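Long-range contacts in secreted protein (PDB 5LQI), which is a copper-radical oxidase (GlxA, family AA5) that probably oxidises alcohol groups of its substrates with a copper ion and a protein radical: residues 83-88 with 251-256; 100-105 with 223-228; 278-283 with 291-296. The protein carries 1 engineered substitution. All coordinates share one frame; numbering follows the deposited sequence. Where two conformers were deposited one is given.

Interaction 1 of 3, residues 83-88 with 251-256. Engineered in segment 251-256: A252 (natural residue Trp).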
loop_
_atom_site.group_PDB
_atom_site.type_symbol
_atom_site.label_atom_id
_atom_site.label_comp_id
_atom_site.label_asym_id
_atom_site.label_seq_id
_atom_site.Cartn_x
_atom_site.Cartn_y
_atom_site.Cartn_z
ATOM N N LEU A 83 4.900 14.156 -1.067
ATOM C CA LEU A 83 4.386 12.849 -1.528
ATOM C C LEU A 83 4.500 11.626 -0.618
ATOM O O LEU A 83 4.167 10.512 -1.065
ATOM C CB LEU A 83 5.056 12.513 -2.867
ATOM C CG LEU A 83 4.888 13.546 -3.984
ATOM C CD1 LEU A 83 5.609 13.082 -5.259
ATOM C CD2 LEU A 83 3.409 13.848 -4.225
ATOM N N PHE A 84 4.851 11.761 0.671
ATOM C CA PHE A 84 5.138 10.576 1.541
ATOM C C PHE A 84 4.053 9.485 1.808
ATOM O O PHE A 84 4.417 8.321 2.014
ATOM C CB PHE A 84 5.839 11.012 2.845
ATOM C CG PHE A 84 5.079 10.781 4.095
ATOM C CD1 PHE A 84 4.747 9.501 4.513
ATOM C CD2 PHE A 84 4.792 11.850 4.919
ATOM C CE1 PHE A 84 4.079 9.302 5.703
ATOM C CE2 PHE A 84 4.115 11.670 6.121
ATOM C CZ PHE A 84 3.740 10.385 6.509
ATOM N N CYS A 85 2.773 9.827 1.715
ATOM C CA CYS A 85 1.393 9.371 1.754
ATOM C C CYS A 85 0.483 9.742 0.567
ATOM O O CYS A 85 -0.736 9.888 0.667
ATOM C CB CYS A 85 0.787 9.522 3.135
ATOM S SG CYS A 85 0.737 11.112 3.871
ATOM N N THR A 86 1.118 9.722 -0.601
ATOM C CA THR A 86 0.411 9.826 -1.838
ATOM C C THR A 86 -0.165 8.486 -2.291
ATOM O O THR A 86 0.228 7.456 -1.773
ATOM C CB THR A 86 1.380 10.446 -2.871
ATOM O OG1 THR A 86 0.646 11.121 -3.903
ATOM C CG2 THR A 86 2.359 9.434 -3.364
ATOM N N GLY A 87 -1.087 8.511 -3.241
ATOM C CA GLY A 87 -1.561 7.318 -3.964
ATOM C C GLY A 87 -0.944 7.272 -5.361
ATOM O O GLY A 87 -0.505 8.291 -5.887
ATOM N N HIS A 88 -0.878 6.102 -5.973
ATOM C CA HIS A 88 -0.252 6.041 -7.317
ATOM C C HIS A 88 -0.597 4.742 -8.063
ATOM O O HIS A 88 -0.710 3.675 -7.409
ATOM C CB HIS A 88 1.262 6.150 -7.181
ATOM C CG HIS A 88 1.825 5.345 -6.058
ATOM N ND1 HIS A 88 1.472 4.020 -5.810
ATOM C CD2 HIS A 88 2.655 5.695 -5.055
ATOM C CE1 HIS A 88 2.129 3.571 -4.758
ATOM N NE2 HIS A 88 2.809 4.581 -4.250
ATOM N N ARG A 251 -6.491 14.414 0.061
ATOM C CA ARG A 251 -6.368 13.037 0.495
ATOM C C ARG A 251 -4.943 12.711 0.902
ATOM O O ARG A 251 -4.014 12.795 0.061
ATOM C CB ARG A 251 -6.801 12.083 -0.613
ATOM C CG ARG A 251 -8.103 12.355 -1.297
ATOM C CD ARG A 251 -8.386 11.343 -2.381
ATOM N NE ARG A 251 -9.622 11.691 -3.062
ATOM C CZ ARG A 251 -10.844 11.247 -2.760
ATOM N NH1 ARG A 251 -11.051 10.347 -1.793
ATOM N NH2 ARG A 251 -11.869 11.640 -3.490
ATOM N N ALA A 252 -4.742 12.388 2.177
ATOM C CA ALA A 252 -3.554 11.723 2.633
ATOM C C ALA A 252 -3.856 10.212 2.742
ATOM O O ALA A 252 -4.793 9.813 3.458
ATOM C CB ALA A 252 -3.108 12.217 3.967
ATOM N N TYR A 253 -3.013 9.411 2.110
ATOM C CA TYR A 253 -3.138 7.948 2.088
ATOM C C TYR A 253 -4.336 7.381 1.251
ATOM O O TYR A 253 -5.000 6.400 1.683
ATOM C CB TYR A 253 -3.272 7.367 3.532
ATOM C CG TYR A 253 -2.324 7.792 4.646
ATOM C CD1 TYR A 253 -0.998 7.392 4.662
ATOM C CD2 TYR A 253 -2.764 8.619 5.698
ATOM C CE1 TYR A 253 -0.155 7.721 5.735
ATOM C CE2 TYR A 253 -1.950 8.949 6.779
ATOM C CZ TYR A 253 -0.643 8.518 6.803
ATOM O OH TYR A 253 0.190 8.863 7.893
ATOM N N PRO A 254 -4.618 7.942 0.072
ATOM C CA PRO A 254 -5.627 7.356 -0.781
ATOM C C PRO A 254 -5.133 6.157 -1.593
ATOM O O PRO A 254 -3.943 6.120 -1.934
ATOM C CB PRO A 254 -5.916 8.460 -1.760
ATOM C CG PRO A 254 -4.604 9.119 -1.943
ATOM C CD PRO A 254 -3.913 9.033 -0.625
ATOM N N THR A 255 -6.055 5.276 -1.984
ATOM C CA THR A 255 -5.787 4.272 -3.043
ATOM C C THR A 255 -6.248 4.814 -4.392
ATOM O O THR A 255 -7.366 5.344 -4.519
ATOM C CB THR A 255 -6.500 2.931 -2.740
ATOM O OG1 THR A 255 -5.736 2.231 -1.768
ATOM C CG2 THR A 255 -6.605 2.071 -4.024
ATOM N N LEU A 256 -5.368 4.714 -5.376
ATOM C CA LEU A 256 -5.665 4.938 -6.765
ATOM C C LEU A 256 -5.683 3.586 -7.482
ATOM O O LEU A 256 -4.709 2.813 -7.432
ATOM C CB LEU A 256 -4.603 5.805 -7.408
ATOM C CG LEU A 256 -4.317 7.236 -6.925
ATOM C CD1 LEU A 256 -3.541 8.071 -7.973
ATOM C CD2 LEU A 256 -5.480 7.973 -6.403
HETATM O O HOH W 1 -2.539 3.654 -4.729
#

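Interaction 2 of 3, residues 100-105 with 223-228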
loop_
_atom_site.group_PDB
_atom_site.type_symbol
_atom_site.label_atom_id
_atom_site.label_comp_id
_atom_site.label_asym_id
_atom_site.label_seq_id
_atom_site.Cartn_x
_atom_site.Cartn_y
_atom_site.Cartn_z
ATOM N N GLY A 100 -2.286 13.262 -4.020
ATOM C CA GLY A 100 -2.530 13.339 -2.585
ATOM C C GLY A 100 -1.198 13.491 -1.912
ATOM O O GLY A 100 -0.183 13.741 -2.596
ATOM N N GLY A 101 -1.174 13.370 -0.615
ATOM C CA GLY A 101 -0.004 13.628 0.195
ATOM C C GLY A 101 -0.447 14.349 1.470
ATOM O O GLY A 101 -1.636 14.345 1.806
ATOM N N THR A 102 0.508 14.993 2.130
ATOM C CA THR A 102 0.257 15.718 3.353
ATOM C C THR A 102 0.775 17.174 3.341
ATOM O O THR A 102 1.762 17.491 2.692
ATOM C CB THR A 102 0.853 14.985 4.545
ATOM O OG1 THR A 102 0.412 15.622 5.745
ATOM C CG2 THR A 102 2.345 14.934 4.486
ATOM N N LYS A 103 0.086 18.000 4.117
ATOM C CA LYS A 103 0.533 19.332 4.481
ATOM C C LYS A 103 1.616 19.213 5.494
ATOM O O LYS A 103 1.829 18.136 6.109
ATOM C CB LYS A 103 -0.617 20.114 5.169
ATOM C CG LYS A 103 -1.667 20.657 4.233
ATOM C CD LYS A 103 -2.981 20.892 4.993
ATOM C CE LYS A 103 -3.308 22.302 5.351
ATOM N NZ LYS A 103 -4.677 22.241 5.990
ATOM N N ARG A 104 2.270 20.346 5.729
ATOM C CA ARG A 104 3.304 20.405 6.754
ATOM C C ARG A 104 2.717 19.866 8.044
ATOM O O ARG A 104 1.563 20.118 8.345
ATOM C CB ARG A 104 3.893 21.819 6.876
ATOM C CG ARG A 104 4.717 22.097 8.127
ATOM C CD ARG A 104 5.285 23.506 7.996
ATOM N NE ARG A 104 6.049 23.953 9.175
ATOM C CZ ARG A 104 7.099 24.785 9.153
ATOM N NH1 ARG A 104 7.570 25.295 8.016
ATOM N NH2 ARG A 104 7.715 25.109 10.286
ATOM N N TYR A 105 3.438 19.019 8.755
ATOM C CA TYR A 105 2.840 18.423 9.953
ATOM C C TYR A 105 3.674 18.845 11.142
ATOM O O TYR A 105 4.902 18.666 11.100
ATOM C CB TYR A 105 2.733 16.886 9.871
ATOM C CG TYR A 105 3.893 16.160 9.248
ATOM C CD1 TYR A 105 3.935 15.958 7.901
ATOM C CD2 TYR A 105 4.918 15.618 10.022
ATOM C CE1 TYR A 105 4.970 15.271 7.329
ATOM C CE2 TYR A 105 5.950 14.907 9.451
ATOM C CZ TYR A 105 5.965 14.751 8.115
ATOM O OH TYR A 105 6.951 14.134 7.499
ATOM N N LYS A 223 -0.325 11.649 15.880
ATOM C CA LYS A 223 -0.152 12.230 14.553
ATOM C C LYS A 223 -1.268 13.172 14.287
ATOM O O LYS A 223 -2.390 12.994 14.816
ATOM C CB LYS A 223 -0.274 11.111 13.508
ATOM C CG LYS A 223 0.725 9.984 13.669
ATOM C CD LYS A 223 2.152 10.485 13.713
ATOM C CE LYS A 223 3.087 9.333 14.062
ATOM N NZ LYS A 223 4.472 9.891 14.141
ATOM N N ASP A 224 -1.005 14.187 13.492
ATOM C CA ASP A 224 -2.106 14.744 12.740
ATOM C C ASP A 224 -1.682 15.139 11.392
ATOM O O ASP A 224 -1.166 16.239 11.139
ATOM C CB ASP A 224 -2.861 15.840 13.468
ATOM C CG ASP A 224 -2.050 17.000 13.721
ATOM O OD1 ASP A 224 -0.901 16.727 14.126
ATOM O OD2 ASP A 224 -2.559 18.129 13.491
ATOM N N PHE A 225 -1.892 14.203 10.494
ATOM C CA PHE A 225 -1.629 14.441 9.102
ATOM C C PHE A 225 -2.866 15.007 8.490
ATOM O O PHE A 225 -3.983 14.712 8.905
ATOM C CB PHE A 225 -1.244 13.126 8.449
ATOM C CG PHE A 225 0.033 12.564 8.972
ATOM C CD1 PHE A 225 1.241 13.172 8.683
ATOM C CD2 PHE A 225 0.043 11.376 9.712
ATOM C CE1 PHE A 225 2.442 12.646 9.149
ATOM C CE2 PHE A 225 1.245 10.824 10.151
ATOM C CZ PHE A 225 2.451 11.440 9.839
ATOM N N GLN A 226 -2.664 15.845 7.494
ATOM C CA GLN A 226 -3.746 16.474 6.780
ATOM C C GLN A 226 -3.447 16.352 5.284
ATOM O O GLN A 226 -2.357 16.699 4.857
ATOM C CB GLN A 226 -3.855 17.930 7.193
ATOM C CG GLN A 226 -4.260 18.126 8.666
ATOM C CD GLN A 226 -4.179 19.570 9.202
ATOM O OE1 GLN A 226 -5.101 20.061 9.853
ATOM N NE2 GLN A 226 -3.068 20.231 8.953
ATOM N N GLY A 227 -4.413 15.906 4.503
ATOM C CA GLY A 227 -4.298 15.698 3.091
ATOM C C GLY A 227 -4.089 16.975 2.266
ATOM O O GLY A 227 -4.459 18.125 2.690
ATOM N N ILE A 228 -3.530 16.745 1.079
ATOM C CA ILE A 228 -3.459 17.738 -0.021
ATOM C C ILE A 228 -4.159 17.169 -1.312
ATOM O O ILE A 228 -4.450 15.950 -1.433
ATOM C CB ILE A 228 -2.006 18.188 -0.351
ATOM C CG1 ILE A 228 -1.174 17.011 -0.880
ATOM C CG2 ILE A 228 -1.342 18.896 0.837
ATOM C CD1 ILE A 228 0.293 17.269 -1.106
#

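Interaction 3 of 3, residues 278-283 with 291-296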
loop_
_atom_site.group_PDB
_atom_site.type_symbol
_atom_site.label_atom_id
_atom_site.label_comp_id
_atom_site.label_asym_id
_atom_site.label_seq_id
_atom_site.Cartn_x
_atom_site.Cartn_y
_atom_site.Cartn_z
ATOM N N PRO A 278 -15.405 11.143 3.831
ATOM C CA PRO A 278 -16.595 10.300 4.080
ATOM C C PRO A 278 -17.173 9.640 2.813
ATOM O O PRO A 278 -18.281 9.958 2.329
ATOM C CB PRO A 278 -17.583 11.306 4.804
ATOM C CG PRO A 278 -17.247 12.650 4.180
ATOM C CD PRO A 278 -15.742 12.598 3.852
ATOM N N GLY A 279 -16.352 8.779 2.178
ATOM C CA GLY A 279 -16.801 8.065 1.004
ATOM C C GLY A 279 -16.960 8.846 -0.255
ATOM O O GLY A 279 -17.580 8.350 -1.154
ATOM N N LYS A 280 -16.375 10.040 -0.369
ATOM C CA LYS A 280 -16.492 10.844 -1.603
ATOM C C LYS A 280 -15.360 10.468 -2.544
ATOM O O LYS A 280 -14.242 10.904 -2.376
ATOM C CB LYS A 280 -16.383 12.349 -1.325
ATOM C CG LYS A 280 -17.619 12.851 -0.594
ATOM C CD LYS A 280 -17.360 14.195 0.037
ATOM C CE LYS A 280 -18.086 15.286 -0.674
ATOM N NZ LYS A 280 -17.930 16.536 0.150
ATOM N N ASN A 281 -15.669 9.655 -3.532
ATOM C CA ASN A 281 -14.620 9.133 -4.450
ATOM C C ASN A 281 -14.646 9.895 -5.772
ATOM O O ASN A 281 -15.621 10.610 -6.077
ATOM C CB ASN A 281 -14.856 7.643 -4.622
ATOM C CG ASN A 281 -14.931 6.902 -3.285
ATOM O OD1 ASN A 281 -14.094 7.078 -2.393
ATOM N ND2 ASN A 281 -15.916 6.086 -3.141
ATOM N N GLU A 282 -13.565 9.811 -6.548
ATOM C CA GLU A 282 -13.507 10.547 -7.798
ATOM C C GLU A 282 -12.619 9.830 -8.809
ATOM O O GLU A 282 -11.830 8.972 -8.419
ATOM C CB GLU A 282 -13.085 12.024 -7.567
ATOM C CG GLU A 282 -11.763 12.220 -6.882
ATOM C CD GLU A 282 -11.466 13.690 -6.449
ATOM O OE1 GLU A 282 -11.437 14.568 -7.347
ATOM O OE2 GLU A 282 -11.154 13.947 -5.261
ATOM N N VAL A 283 -12.776 10.180 -10.081
ATOM C CA VAL A 283 -12.162 9.466 -11.184
ATOM C C VAL A 283 -11.337 10.441 -12.012
ATOM O O VAL A 283 -11.865 11.508 -12.358
ATOM C CB VAL A 283 -13.241 8.880 -12.100
ATOM C CG1 VAL A 283 -12.588 8.307 -13.324
ATOM C CG2 VAL A 283 -13.900 7.729 -11.394
ATOM N N TRP A 291 -10.451 15.528 -13.176
ATOM C CA TRP A 291 -11.056 14.675 -12.141
ATOM C C TRP A 291 -12.526 14.952 -12.065
ATOM O O TRP A 291 -12.925 16.128 -12.183
ATOM C CB TRP A 291 -10.460 14.962 -10.770
ATOM C CG TRP A 291 -9.030 14.590 -10.562
ATOM C CD1 TRP A 291 -7.926 15.373 -10.836
ATOM C CD2 TRP A 291 -8.505 13.340 -10.068
ATOM N NE1 TRP A 291 -6.777 14.683 -10.554
ATOM C CE2 TRP A 291 -7.096 13.454 -10.055
ATOM C CE3 TRP A 291 -9.082 12.138 -9.662
ATOM C CZ2 TRP A 291 -6.265 12.441 -9.589
ATOM C CZ3 TRP A 291 -8.227 11.091 -9.201
ATOM C CH2 TRP A 291 -6.861 11.251 -9.184
ATOM N N THR A 292 -13.334 13.925 -11.788
ATOM C CA THR A 292 -14.793 14.087 -11.613
ATOM C C THR A 292 -15.248 13.238 -10.437
ATOM O O THR A 292 -14.889 12.065 -10.379
ATOM C CB THR A 292 -15.524 13.573 -12.884
ATOM O OG1 THR A 292 -15.026 14.257 -14.032
ATOM C CG2 THR A 292 -17.032 13.734 -12.831
ATOM N N TYR A 293 -16.107 13.748 -9.559
ATOM C CA TYR A 293 -16.690 12.920 -8.537
ATOM C C TYR A 293 -17.501 11.785 -9.097
ATOM O O TYR A 293 -18.152 11.913 -10.129
ATOM C CB TYR A 293 -17.627 13.685 -7.606
ATOM C CG TYR A 293 -16.958 14.552 -6.579
ATOM C CD1 TYR A 293 -16.382 14.011 -5.415
ATOM C CD2 TYR A 293 -16.950 15.931 -6.731
ATOM C CE1 TYR A 293 -15.799 14.860 -4.463
ATOM C CE2 TYR A 293 -16.390 16.765 -5.785
ATOM C CZ TYR A 293 -15.822 16.251 -4.677
ATOM O OH TYR A 293 -15.280 17.138 -3.770
ATOM N N THR A 294 -17.468 10.660 -8.383
ATOM C CA THR A 294 -18.464 9.619 -8.591
ATOM C C THR A 294 -19.763 10.144 -7.940
ATOM O O THR A 294 -19.714 10.989 -7.048
ATOM C CB THR A 294 -18.059 8.275 -7.995
ATOM O OG1 THR A 294 -17.901 8.388 -6.576
ATOM C CG2 THR A 294 -16.732 7.809 -8.646
ATOM N N ASP A 295 -20.889 9.625 -8.429
ATOM C CA ASP A 295 -22.231 10.045 -8.018
ATOM C C ASP A 295 -22.644 9.540 -6.646
ATOM O O ASP A 295 -23.439 10.182 -5.972
ATOM C CB ASP A 295 -23.265 9.576 -9.065
ATOM C CG ASP A 295 -23.053 10.218 -10.475
ATOM O OD1 ASP A 295 -22.523 11.371 -10.555
ATOM O OD2 ASP A 295 -23.458 9.597 -11.489
ATOM N N LYS A 296 -22.115 8.404 -6.218
ATOM C CA LYS A 296 -22.555 7.804 -4.958
ATOM C C LYS A 296 -21.417 7.580 -3.968
ATOM O O LYS A 296 -20.284 7.445 -4.374
ATOM C CB LYS A 296 -23.271 6.503 -5.304
ATOM C CG LYS A 296 -24.620 6.781 -5.955
ATOM C CD LYS A 296 -25.366 5.503 -6.287
ATOM C CE LYS A 296 -26.869 5.717 -6.218
ATOM N NZ LYS A 296 -27.528 4.395 -6.398
HETATM O O HOH W 2 -18.146 6.102 -5.141
HETATM O O HOH W 3 -18.395 10.042 -4.319
HETATM O O HOH W 4 -12.717 13.238 -15.150
#

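Interaction 1 of 3, residues 83-88 with 251-256
A252, the engineered alanine that stands in place of the natural tryptophan, meets C85 SG with its methyl group, A252 CB lying 4.0 Å away. At Y253 the contact becomes directional. The backbone Y253 N gives a hydrogen bond of 2.7 Å to C85 O, arriving in the carbonyl plane, while the phenol ring lies beneath the sulfur: C85 SG is 4.1 Å from the centroid of the Y253 ring and only 16° off its normal. With chi1 at 58°, C85 SG sits between its own N and carbonyl carbon, which tips the thiol over the ring face. P254 follows, its CD 3.5 Å from C85 O and its CG against the backbone of G87. Glycine suits that place because a beta carbon would run into P254 O, a buried carbonyl with no polar partner. L256, in the strand that begins at T255, lays its branch over the opposing main chain, L256 CD1 being 3.7 Å from G87 O; next to it one water accepts from both H88 N (3.2 Å) and L256 N (3.1 Å). C85 and Y253 are probably the pair that copper-radical oxidases join as a thioether. Here C85 SG stays 4.0 Å from Y253 CE1, too far for a covalent bond, so in this apo protein the two are close but not joined, consistent with a role of the missing tryptophan in active-site maturation.

Interaction 2 of 3, residues 100-105 with 223-228
K103 and Q226 tie together two loop segments that run roughly antiparallel where the chain leaves a propeller blade after strand 96-99 and returns to it before strand 231-235, with a six-stranded barrel inserted between. Their backbones form a single beta bridge, T102 with G227. K103 N donates to Q226 O at 2.9 Å in a nearly straight bond (165°), whereas I228 N reaches G101 O at 3.1 Å from well above the carbonyl plane. The same G101 O takes a CA-H...O contact from G227. Glycine suits position 101, since a beta carbon would collide with I228 CD1 and with the preceding carbonyl.

The aromatic contact is a T-shaped stack. F225 turns its edge to the Y105 face, its CE1 3.7 Å above the ring plane, with the planes at 71°. A chi1 of 40° sets the Y105 ring between its own N and carbonyl carbon, with one face turned to F225 CE1, and Y105 OH hydrogen-bonds to S50. With an alanine here, the F225 edge would probably lose the face it rests on, and S50 its phenolic partner. F225 also meets F84 edge-to-face.

The aliphatic contacts lie nearer the solvent. K103 CD packs 3.8 Å from Q226 CB, and K103 CG slides past I228 CG2 at 3.8 Å, as a long flexible chain can, before NZ bonds to the carbonyl of D272. The polar side-chain contact belongs to T102, whose single hydroxyl proton has two carbonyls to choose from: T102 OG1 is 3.1 Å from Q226 O and 2.9 Å from K103 O.

Interaction 3 of 3, residues 278-283 with 291-296
V283 and T292 form an antiparallel hydrogen-bonded pair: V283 N gives to T292 O at 2.8 Å, and T292 N returns a bond to V283 O at 2.9 Å. A further water meets T292 OG1 and gives a weak bond to V283 O. Farther along, T294 N satisfies N281 O at 3.0 Å. Two more waters serve this end. One molecule accepts from N281 ND2, donates to K296 O and meets T294 OG1 at 2.7 Å; another accepts from N281 N and lies 2.8 Å from T294 OG1. The short threonine hydroxyl, set by a chi1 of 62° between its N and carbonyl carbon, thus reaches both waters. N281 ND2 also gives to R298 O.

E282 is buried, yet its carboxylate is well supplied: OE1 accepts from H248 N, while OE2 accepts from E249 N and forms a salt bridge with R251. Its plane stands at 74° to the W291 ring, and E282 OE1 is 3.6 Å from W291 CB. Y293, on the same sheet face as E282, sends its hydroxyl to E249. V283 and T294 touch by methyls, CG2 to CG2 at 3.9 Å. Such a hairpin of the third and fourth strands closes the outer side of a kelch blade in a beta-propeller.

R251 joins all three contacts: its backbone bonds to G101 and I228 of interaction 2, and its guanidinium reaches across to K280 of interaction 3. Interaction 1 is wholly buried, near the chain centre, where the first strands of two neighbouring blades approach; it relies on sulfur, ring and hydrophobic packing with a single direct hydrogen bond. Interaction 2, mostly buried, mixes backbone bonds with an aromatic stack where the chain leaves a blade for the inserted barrel and returns. Interaction 3 lies farthest out and is partly exposed, so strand pairing and water dominate. Interactions 1 and 3 reach the same blade, 1 at its first strand 255-258 and 3 at its last two, 282-285 and 290-293.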